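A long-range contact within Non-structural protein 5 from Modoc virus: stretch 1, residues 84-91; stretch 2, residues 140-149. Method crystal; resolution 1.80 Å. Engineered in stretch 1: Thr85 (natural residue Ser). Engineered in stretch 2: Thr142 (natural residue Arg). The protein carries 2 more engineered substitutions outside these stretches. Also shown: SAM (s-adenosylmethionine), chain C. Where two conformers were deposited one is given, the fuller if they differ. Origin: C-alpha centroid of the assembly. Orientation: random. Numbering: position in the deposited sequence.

Stretch 1 84-91: GTVVDLGC
Stretch 2 140-149: DVTKMEPFQA

Alternation along a β-strand lets one face pack against a distant segment, here without a single hydrogen bond between them. In the strand that carries Val87 and Leu89, those two side chains (both chi1 m, Leu89 chi2 t) point toward residues 140-149, while Val86 points away. The two segments run antiparallel: Leu89 CA lies 6.5 Å from Val141 CA, and Thr85 CA 4.8 Å from Ala149 CA.

Asp140 (chi1 t) accepts at OD1 from SAM N6 (2.8 Å) and from Thr142 OG1 (2.7 Å), Thr142 being engineered. Val141 opens a short 3-10 segment (phi/psi -70/-22); its N donates to SAM N1 (2.8 Å), while its m side chain places CG1 4.1 Å from Leu89 CD2. The positive phi at Gly90 (75/55) favours glycine, and a CB there would clash with SAM O4'. Lys143 N closes the turn onto Asp140 O (3.0 Å). Met144 (-92/140; chi1 and chi2 t, chi3 -30°) brings CE to 4.0 Å from Leu89 CD2. Beyond Pro146, Phe147 (-139/-178, chi1 p, chi2 74°) leaves its backbone sideways, yet its ring reaches inward, CZ 3.4 Å from Val87 CG1, obliquely. Gln148 O meets CG2 of engineered Thr85 (chi1 m) at 3.4 Å. Ala149 (-156/141), buried and with only a methyl for a side chain, lies close: its CA is 3.5 Å from Thr85 O, its CB 4.0 Å from Val87 CG2. Altogether 343 Å², both sides summed, is buried between the stretches.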

# COMPACT_ATOMS: atom_id res chain seq x y z
N GLY A 84 -6.22 16.85 -7.67
CA GLY A 84 -5.78 17.03 -9.05
C GLY A 84 -5.82 15.73 -9.84
O GLY A 84 -6.82 15.02 -9.78
N THR A 85 -4.75 15.49 -10.59
CA THR A 85 -4.52 14.25 -11.33
C THR A 85 -3.98 13.16 -10.37
O THR A 85 -2.85 13.24 -9.86
CB THR A 85 -3.57 14.48 -12.50
OG1 THR A 85 -4.14 15.49 -13.36
CG2 THR A 85 -3.32 13.15 -13.32
N VAL A 86 -4.82 12.15 -10.14
CA VAL A 86 -4.47 11.03 -9.28
C VAL A 86 -4.11 9.86 -10.19
O VAL A 86 -4.88 9.53 -11.12
CB VAL A 86 -5.65 10.63 -8.36
CG1 VAL A 86 -5.28 9.40 -7.47
CG2 VAL A 86 -6.08 11.79 -7.47
N VAL A 87 -2.96 9.26 -9.94
CA VAL A 87 -2.65 7.96 -10.56
C VAL A 87 -2.89 6.85 -9.55
O VAL A 87 -2.61 7.00 -8.36
CB VAL A 87 -1.23 7.85 -11.20
CG1 VAL A 87 -1.16 8.66 -12.48
CG2 VAL A 87 -0.10 8.22 -10.24
N ASP A 88 -3.47 5.76 -10.03
CA ASP A 88 -3.70 4.60 -9.19
C ASP A 88 -2.98 3.44 -9.86
O ASP A 88 -3.47 2.85 -10.83
CB ASP A 88 -5.20 4.36 -9.00
CG ASP A 88 -5.49 3.20 -8.03
OD1 ASP A 88 -4.54 2.71 -7.39
OD2 ASP A 88 -6.65 2.75 -7.97
N LEU A 89 -1.77 3.17 -9.38
CA LEU A 89 -0.94 2.11 -9.91
C LEU A 89 -1.24 0.77 -9.26
O LEU A 89 -1.21 0.65 -8.02
CB LEU A 89 0.55 2.48 -9.77
CG LEU A 89 0.88 3.85 -10.40
CD1 LEU A 89 2.25 4.29 -9.98
CD2 LEU A 89 0.75 3.85 -11.96
N GLY A 90 -1.57 -0.22 -10.08
CA GLY A 90 -2.00 -1.52 -9.54
C GLY A 90 -3.41 -1.40 -9.00
O GLY A 90 -3.66 -1.68 -7.84
N CYS A 91 -4.33 -0.95 -9.83
CA CYS A 91 -5.66 -0.62 -9.34
C CYS A 91 -6.53 -1.84 -9.07
O CYS A 91 -7.52 -1.76 -8.30
CB CYS A 91 -6.35 0.39 -10.29
SG CYS A 91 -6.94 -0.33 -11.85
N ASP A 140 1.82 -3.20 -17.37
CA ASP A 140 2.79 -3.50 -16.32
C ASP A 140 3.30 -2.14 -15.85
O ASP A 140 4.09 -1.47 -16.54
CB ASP A 140 3.93 -4.35 -16.87
CG ASP A 140 4.99 -4.69 -15.80
OD1 ASP A 140 4.93 -4.13 -14.66
OD2 ASP A 140 5.86 -5.52 -16.13
N VAL A 141 2.88 -1.74 -14.66
CA VAL A 141 3.21 -0.40 -14.18
C VAL A 141 4.68 -0.26 -13.85
O VAL A 141 5.19 0.85 -13.85
CB VAL A 141 2.34 0.08 -12.98
CG1 VAL A 141 0.83 0.03 -13.31
CG2 VAL A 141 2.69 -0.68 -11.73
N THR A 142 5.39 -1.36 -13.59
CA THR A 142 6.82 -1.27 -13.36
C THR A 142 7.61 -0.82 -14.60
O THR A 142 8.80 -0.49 -14.50
CB THR A 142 7.46 -2.59 -12.83
OG1 THR A 142 7.49 -3.55 -13.89
CG2 THR A 142 6.69 -3.16 -11.61
N LYS A 143 6.94 -0.80 -15.76
CA LYS A 143 7.55 -0.45 -17.03
C LYS A 143 6.90 0.79 -17.66
O LYS A 143 7.11 1.09 -18.83
CB LYS A 143 7.48 -1.64 -18.01
CG LYS A 143 8.01 -2.99 -17.46
CD LYS A 143 9.54 -3.05 -17.47
CE LYS A 143 10.06 -4.27 -16.72
NZ LYS A 143 10.12 -3.95 -15.27
N MET A 144 6.10 1.51 -16.90
CA MET A 144 5.42 2.69 -17.43
C MET A 144 6.26 3.94 -17.18
O MET A 144 6.88 4.11 -16.12
CB MET A 144 4.03 2.81 -16.80
CG MET A 144 2.94 3.61 -17.56
SD MET A 144 1.49 3.87 -16.46
CE MET A 144 1.68 2.41 -15.55
N GLU A 145 6.27 4.79 -18.18
CA GLU A 145 6.86 6.10 -18.08
C GLU A 145 6.04 6.96 -17.09
O GLU A 145 4.81 7.09 -17.25
CB GLU A 145 6.86 6.71 -19.49
CG GLU A 145 7.21 8.19 -19.58
CD GLU A 145 8.70 8.43 -19.60
OE1 GLU A 145 9.09 9.59 -19.86
OE2 GLU A 145 9.48 7.49 -19.35
N PRO A 146 6.70 7.52 -16.05
CA PRO A 146 5.93 8.41 -15.17
C PRO A 146 5.44 9.59 -15.99
O PRO A 146 6.09 9.97 -16.99
CB PRO A 146 6.98 8.89 -14.14
CG PRO A 146 8.06 7.90 -14.23
CD PRO A 146 8.11 7.45 -15.65
N PHE A 147 4.29 10.14 -15.60
CA PHE A 147 3.80 11.37 -16.19
C PHE A 147 3.23 12.26 -15.10
O PHE A 147 3.27 11.88 -13.92
CB PHE A 147 2.73 11.08 -17.25
CG PHE A 147 1.57 10.28 -16.74
CD1 PHE A 147 0.61 10.87 -15.93
CD2 PHE A 147 1.44 8.95 -17.09
CE1 PHE A 147 -0.44 10.14 -15.46
CE2 PHE A 147 0.37 8.21 -16.62
CZ PHE A 147 -0.57 8.81 -15.80
N GLN A 148 2.69 13.41 -15.52
CA GLN A 148 2.14 14.42 -14.60
C GLN A 148 1.02 13.91 -13.69
O GLN A 148 -0.01 13.41 -14.14
CB GLN A 148 1.67 15.66 -15.38
CG GLN A 148 1.66 16.99 -14.59
CD GLN A 148 0.57 17.06 -13.52
OE1 GLN A 148 -0.61 16.79 -13.79
NE2 GLN A 148 0.97 17.42 -12.29
N ALA A 149 1.25 14.05 -12.38
CA ALA A 149 0.25 13.66 -11.39
C ALA A 149 0.50 14.43 -10.12
O ALA A 149 1.65 14.60 -9.72
CB ALA A 149 0.30 12.13 -11.08
N SAM C . -6.24 -0.84 -4.28
CA SAM C . -6.91 -2.06 -4.84
C SAM C . -8.43 -1.96 -4.67
O SAM C . -8.89 -1.10 -3.91
OXT SAM C . -9.23 -2.71 -5.25
CB SAM C . -6.40 -3.32 -4.14
CG SAM C . -4.96 -3.68 -4.49
SD SAM C . -4.99 -4.64 -6.02
CE SAM C . -5.23 -6.29 -5.30
C5' SAM C . -3.24 -4.80 -6.42
C4' SAM C . -3.18 -5.05 -7.93
O4' SAM C . -1.92 -4.73 -8.47
C3' SAM C . -3.41 -6.52 -8.26
O3' SAM C . -4.69 -6.62 -8.84
C2' SAM C . -2.34 -6.88 -9.28
O2' SAM C . -2.93 -7.50 -10.40
C1' SAM C . -1.77 -5.50 -9.64
N9 SAM C . -0.38 -5.55 -10.06
C8 SAM C . 0.63 -6.29 -9.49
N7 SAM C . 1.77 -6.05 -10.15
C5 SAM C . 1.48 -5.18 -11.16
C6 SAM C . 2.26 -4.59 -12.15
N6 SAM C . 3.55 -4.86 -12.28
N1 SAM C . 1.67 -3.70 -13.02
C2 SAM C . 0.33 -3.40 -12.93
N3 SAM C . -0.47 -3.97 -11.96
C4 SAM C . 0.13 -4.85 -11.10